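Local coordinates for extracellular solute-binding protein (Bordetella parapertussis, PDB 3PU5) that is a putative extracellular solute-binding protein that probably captures a small solute, possibly a polyamine, for bacterial transport, at residues A[109-114]-A[211-216]; A[237-242]-A[298-303]. All coordinates share one frame; numbering follows the deposited sequence.

Interaction 1 (A[109-114]-A[211-216]); sequences DYSSVG and PGWDGR
D214 meets S112 and V113 meets W213 through groups that chi1 brings together. In D214, CG stands between the backbone N and the carbonyl carbon (chi1 57°), which sets CG beside the S112 backbone with OD1 in bonding range. In V113, CG1 is anti to the backbone N (chi1 -179°), which leaves CG2 beside that N and over the indole of W213.

The carboxylate and amide of D214 grip both backbone polar groups of S112. S112 N donates to D214 OD1 at 3.0 Å, coming from above the carboxylate plane, 50° out of it. In return D214 N donates to S112 O at 2.9 Å. Water 1 extends the clasp: it donates to D214 OD2 at 2.6 Å and to Y110 O, and it also bonds S112 OG, a hydroxyl whose further partner is S239 OG.

Further along, V113 and W213 form a non-hydrogen-bonded antiparallel pair whose side chains lie side by side. V113 CG2 sits over one indole face, displaced toward the rim, with NE1 its nearest ring atom at 3.4 Å. NE1 itself donates to water 2 at 2.9 Å, in the ring plane at the edge, and this water also reaches S111 OG. F195 meets the W213 ring edge-to-face. V113 CG1 packs on P211 CB at 3.8 Å, crossing it obliquely. G114 and G212 then make the hydrogen-bonded pair, each N donating to the other's O; G212 O accepts a second donor, W230 NE1.

W213 is the N-cap of helix 214-223, and D214, its first residue, places a carboxylate where the helix dipole would favour negative charge. This is an antiparallel strand pair continuing directly into a helix N-terminus, in the sheet that strand 111-117 shares with 238-246 in this member of the periplasmic-binding-protein clan.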
loop_
_atom_site.group_PDB
_atom_site.type_symbol
_atom_site.label_atom_id
_atom_site.label_comp_id
_atom_site.label_asym_id
_atom_site.label_seq_id
_atom_site.Cartn_x
_atom_site.Cartn_y
_atom_site.Cartn_z
ATOM N N ASP A 109 5.795 0.263 4.908
ATOM C CA ASP A 109 5.760 -0.982 4.140
ATOM C C ASP A 109 5.061 -0.664 2.820
ATOM O O ASP A 109 4.482 0.408 2.667
ATOM C CB ASP A 109 5.068 -2.130 4.915
ATOM C CG ASP A 109 3.550 -1.960 5.027
ATOM O OD1 ASP A 109 2.870 -1.967 3.982
ATOM O OD2 ASP A 109 3.031 -1.850 6.161
ATOM N N TYR A 110 5.140 -1.565 1.852
ATOM C CA TYR A 110 4.328 -1.397 0.650
ATOM C C TYR A 110 3.670 -2.722 0.247
ATOM O O TYR A 110 4.289 -3.784 0.321
ATOM C CB TYR A 110 5.121 -0.725 -0.503
ATOM C CG TYR A 110 6.267 -1.536 -1.076
ATOM C CD1 TYR A 110 6.043 -2.474 -2.071
ATOM C CD2 TYR A 110 7.580 -1.354 -0.629
ATOM C CE1 TYR A 110 7.081 -3.216 -2.599
ATOM C CE2 TYR A 110 8.625 -2.104 -1.150
ATOM C CZ TYR A 110 8.368 -3.035 -2.130
ATOM O OH TYR A 110 9.387 -3.792 -2.661
ATOM N N SER A 111 2.391 -2.657 -0.104
ATOM C CA SER A 111 1.712 -3.785 -0.743
ATOM C C SER A 111 1.438 -3.391 -2.183
ATOM O O SER A 111 1.210 -2.210 -2.465
ATOM C CB SER A 111 0.415 -4.158 -0.014
ATOM O OG SER A 111 -0.541 -3.122 -0.109
ATOM N N SER A 112 1.479 -4.367 -3.093
ATOM C CA SER A 112 1.539 -4.072 -4.524
ATOM C C SER A 112 0.413 -4.699 -5.329
ATOM O O SER A 112 0.203 -5.914 -5.271
ATOM C CB SER A 112 2.875 -4.555 -5.109
ATOM O OG SER A 112 3.956 -3.987 -4.412
ATOM N N VAL A 113 -0.292 -3.871 -6.094
ATOM C CA VAL A 113 -1.288 -4.375 -7.023
ATOM C C VAL A 113 -0.620 -4.804 -8.325
ATOM O O VAL A 113 0.056 -4.007 -8.988
ATOM C CB VAL A 113 -2.387 -3.343 -7.321
ATOM C CG1 VAL A 113 -3.423 -3.941 -8.284
ATOM C CG2 VAL A 113 -3.061 -2.902 -6.022
ATOM N N GLY A 114 -0.792 -6.077 -8.662
ATOM C CA GLY A 114 -0.334 -6.604 -9.925
ATOM C C GLY A 114 -1.521 -7.273 -10.584
ATOM O O GLY A 114 -2.666 -6.854 -10.383
ATOM N N PRO A 211 -6.957 -7.478 -11.300
ATOM C CA PRO A 211 -5.957 -6.925 -10.376
ATOM C C PRO A 211 -6.027 -7.582 -8.996
ATOM O O PRO A 211 -7.121 -7.864 -8.504
ATOM C CB PRO A 211 -6.330 -5.437 -10.297
ATOM C CG PRO A 211 -7.132 -5.171 -11.580
ATOM C CD PRO A 211 -7.903 -6.454 -11.773
ATOM N N GLY A 212 -4.865 -7.826 -8.395
ATOM C CA GLY A 212 -4.787 -8.456 -7.092
ATOM C C GLY A 212 -3.498 -8.085 -6.379
ATOM O O GLY A 212 -2.538 -7.606 -7.000
ATOM N N TRP A 213 -3.471 -8.318 -5.072
ATOM C CA TRP A 213 -2.329 -7.931 -4.251
ATOM C C TRP A 213 -1.279 -9.025 -4.210
ATOM O O TRP A 213 -1.608 -10.215 -4.194
ATOM C CB TRP A 213 -2.796 -7.525 -2.845
ATOM C CG TRP A 213 -3.432 -6.172 -2.897
ATOM C CD1 TRP A 213 -2.829 -4.975 -2.646
ATOM C CD2 TRP A 213 -4.772 -5.870 -3.303
ATOM N NE1 TRP A 213 -3.714 -3.947 -2.849
ATOM C CE2 TRP A 213 -4.917 -4.471 -3.253
ATOM C CE3 TRP A 213 -5.871 -6.650 -3.689
ATOM C CZ2 TRP A 213 -6.109 -3.831 -3.580
ATOM C CZ3 TRP A 213 -7.065 -6.009 -4.012
ATOM C CH2 TRP A 213 -7.170 -4.613 -3.955
ATOM N N ASP A 214 -0.012 -8.625 -4.216
ATOM C CA ASP A 214 1.064 -9.614 -4.224
ATOM C C ASP A 214 0.996 -10.543 -3.012
ATOM O O ASP A 214 0.900 -11.756 -3.174
ATOM C CB ASP A 214 2.462 -8.986 -4.394
ATOM C CG ASP A 214 2.799 -7.939 -3.327
ATOM O OD1 ASP A 214 1.891 -7.291 -2.750
ATOM O OD2 ASP A 214 4.002 -7.750 -3.074
ATOM N N GLY A 215 1.029 -9.978 -1.808
ATOM C CA GLY A 215 1.040 -10.787 -0.599
ATOM C C GLY A 215 -0.165 -11.705 -0.477
ATOM O O GLY A 215 -0.035 -12.909 -0.241
ATOM N N ARG A 216 -1.351 -11.127 -0.631
ATOM C CA ARG A 216 -2.584 -11.893 -0.553
ATOM C C ARG A 216 -2.587 -13.051 -1.542
ATOM O O ARG A 216 -2.992 -14.167 -1.203
ATOM C CB ARG A 216 -3.777 -10.976 -0.787
ATOM C CG ARG A 216 -4.026 -10.062 0.394
ATOM C CD ARG A 216 -5.208 -9.157 0.173
ATOM N NE ARG A 216 -5.994 -9.056 1.396
ATOM C CZ ARG A 216 -6.046 -7.990 2.178
ATOM N NH1 ARG A 216 -5.356 -6.898 1.873
ATOM N NH2 ARG A 216 -6.796 -8.016 3.270
HETATM O O HOH W 1 4.659 -5.351 -2.235
HETATM O O HOH W 2 -2.067 -1.544 -2.439
#

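Interaction 2 (A[237-242]-A[298-303])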
loop_
_atom_site.group_PDB
_atom_site.type_symbol
_atom_site.label_atom_id
_atom_site.label_comp_id
_atom_site.label_asym_id
_atom_site.label_seq_id
_atom_site.Cartn_x
_atom_site.Cartn_y
_atom_site.Cartn_z
ATOM N N ALA A 237 4.382 -2.876 -10.766
ATOM C CA ALA A 237 3.206 -2.981 -9.910
ATOM C C ALA A 237 2.915 -1.616 -9.259
ATOM O O ALA A 237 3.808 -0.776 -9.116
ATOM C CB ALA A 237 3.398 -4.066 -8.862
ATOM N N VAL A 238 1.659 -1.393 -8.893
ATOM C CA VAL A 238 1.244 -0.130 -8.300
ATOM C C VAL A 238 1.079 -0.347 -6.816
ATOM O O VAL A 238 0.221 -1.121 -6.392
ATOM C CB VAL A 238 -0.093 0.323 -8.850
ATOM C CG1 VAL A 238 -0.334 1.784 -8.492
ATOM C CG2 VAL A 238 -0.124 0.100 -10.336
ATOM N N SER A 239 1.895 0.350 -6.034
ATOM C CA SER A 239 2.060 0.017 -4.637
ATOM C C SER A 239 1.654 1.152 -3.735
ATOM O O SER A 239 1.772 2.323 -4.090
ATOM C CB SER A 239 3.506 -0.366 -4.370
ATOM O OG SER A 239 3.890 -1.430 -5.221
ATOM N N SER A 240 1.159 0.786 -2.562
ATOM C CA SER A 240 0.743 1.760 -1.580
ATOM C C SER A 240 1.111 1.204 -0.216
ATOM O O SER A 240 1.367 0.006 -0.064
ATOM C CB SER A 240 -0.767 1.990 -1.666
ATOM O OG SER A 240 -1.154 2.435 -2.956
ATOM N N GLY A 241 1.113 2.064 0.788
ATOM C CA GLY A 241 1.428 1.608 2.123
ATOM C C GLY A 241 1.117 2.659 3.160
ATOM O O GLY A 241 0.869 3.819 2.827
ATOM N N PRO A 242 1.141 2.254 4.435
ATOM C CA PRO A 242 0.869 3.176 5.538
ATOM C C PRO A 242 2.069 4.093 5.760
ATOM O O PRO A 242 3.192 3.756 5.386
ATOM C CB PRO A 242 0.655 2.243 6.734
ATOM C CG PRO A 242 1.452 0.994 6.407
ATOM C CD PRO A 242 1.447 0.881 4.887
ATOM N N ASP A 298 12.858 -1.328 -6.301
ATOM C CA ASP A 298 13.203 -0.338 -7.313
ATOM C C ASP A 298 12.180 -0.245 -8.430
ATOM O O ASP A 298 12.094 0.772 -9.098
ATOM C CB ASP A 298 14.576 -0.657 -7.915
ATOM C CG ASP A 298 15.663 -0.705 -6.867
ATOM O OD1 ASP A 298 16.452 -1.680 -6.861
ATOM O OD2 ASP A 298 15.708 0.226 -6.033
ATOM N N SER A 299 11.405 -1.305 -8.630
ATOM C CA SER A 299 10.499 -1.380 -9.769
ATOM C C SER A 299 9.074 -0.882 -9.495
ATOM O O SER A 299 8.367 -0.486 -10.427
ATOM C CB SER A 299 10.434 -2.816 -10.293
ATOM O OG SER A 299 9.748 -3.651 -9.370
ATOM N N VAL A 300 8.634 -0.920 -8.239
ATOM C CA VAL A 300 7.225 -0.619 -7.950
ATOM C C VAL A 300 6.914 0.855 -8.177
ATOM O O VAL A 300 7.775 1.711 -7.995
ATOM C CB VAL A 300 6.788 -1.049 -6.516
ATOM C CG1 VAL A 300 6.907 -2.566 -6.345
ATOM C CG2 VAL A 300 7.591 -0.317 -5.444
ATOM N N GLN A 301 5.677 1.139 -8.574
ATOM C CA GLN A 301 5.251 2.495 -8.892
ATOM C C GLN A 301 4.298 3.020 -7.829
ATOM O O GLN A 301 3.346 2.334 -7.439
ATOM C CB GLN A 301 4.550 2.531 -10.256
ATOM C CG GLN A 301 5.415 2.038 -11.400
ATOM C CD GLN A 301 6.588 2.954 -11.680
ATOM O OE1 GLN A 301 6.408 4.131 -11.989
ATOM N NE2 GLN A 301 7.804 2.417 -11.576
ATOM N N LEU A 302 4.552 4.241 -7.373
ATOM C CA LEU A 302 3.687 4.890 -6.404
ATOM C C LEU A 302 3.082 6.130 -7.034
ATOM O O LEU A 302 3.788 6.925 -7.655
ATOM C CB LEU A 302 4.472 5.294 -5.155
ATOM C CG LEU A 302 4.947 4.157 -4.251
ATOM C CD1 LEU A 302 6.181 3.490 -4.836
ATOM C CD2 LEU A 302 5.248 4.706 -2.877
ATOM N N VAL A 303 1.777 6.293 -6.872
ATOM C CA VAL A 303 1.087 7.447 -7.422
ATOM C C VAL A 303 1.002 8.565 -6.382
ATOM O O VAL A 303 0.737 8.314 -5.208
ATOM C CB VAL A 303 -0.317 7.070 -7.905
ATOM C CG1 VAL A 303 -0.977 8.264 -8.593
ATOM C CG2 VAL A 303 -0.243 5.864 -8.852
HETATM O O HOH W 3 6.836 -3.981 -9.996
HETATM O O HOH W 4 0.453 4.211 -5.490
#
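A237, V238 and S239 meet V300, Q301 and L302 in step, both chains advancing in the same sense, and backbone hydrogen bonds supply the framework. Q301 takes part twice: its N donates to A237 O at 2.7 Å, while its O accepts S239 N at 2.8 Å. Both bonds are nearly straight, and the result is a single bridge between strand 238-240 and segment 298-303.

Water carries a second layer of polar links. Water 3 accepts from A237 N and donates to S299 OG, whereas water 4 donates to S239 O at 2.7 Å and accepts from V303 N. Within the loop, the Q301 chain is bent at chi2, and NE2 donates to S299 O at 3.2 Å from above the carbonyl plane. K96 NZ binds V300 O from outside.

Side-chain contacts across the pair are of the van der Waals kind. S239 OG lies beside the backbone N (chi1 -56°) and presses on V300 CB at 3.2 Å, although its hydrogen-bonding partner is S112 OG. From the bridge residue V238, CG1 meets V303 CG2 at 4.1 Å, and L302 CG rests against S239 O.

With the direct bonds all made by main-chain atoms and waters joining both ends, the chemistry is consistent with a register fixed mainly by backbone groups, with side-chain packing added around them.

Interactions 1 and 2 are built on neighbouring strands of one sheet, 111-117 and 238-246, with centres about 9 Å apart. Among the probable hydrogen bonds that join them are V113 N to V238 O at 2.8 Å through the backbones and S112 OG to S239 OG at 2.7 Å between side chains, with a further backbone bond between S111 and S240. Packing adds to this where V113 O meets A237 CB at 3.3 Å and D109 OD2 meets P242 CG at the same distance. Segment 211-216 and loop 298-303 are thus both tied to this shared strand pair near the middle of the chain, a location consistent with the hinge region of two-lobed solute-binding proteins.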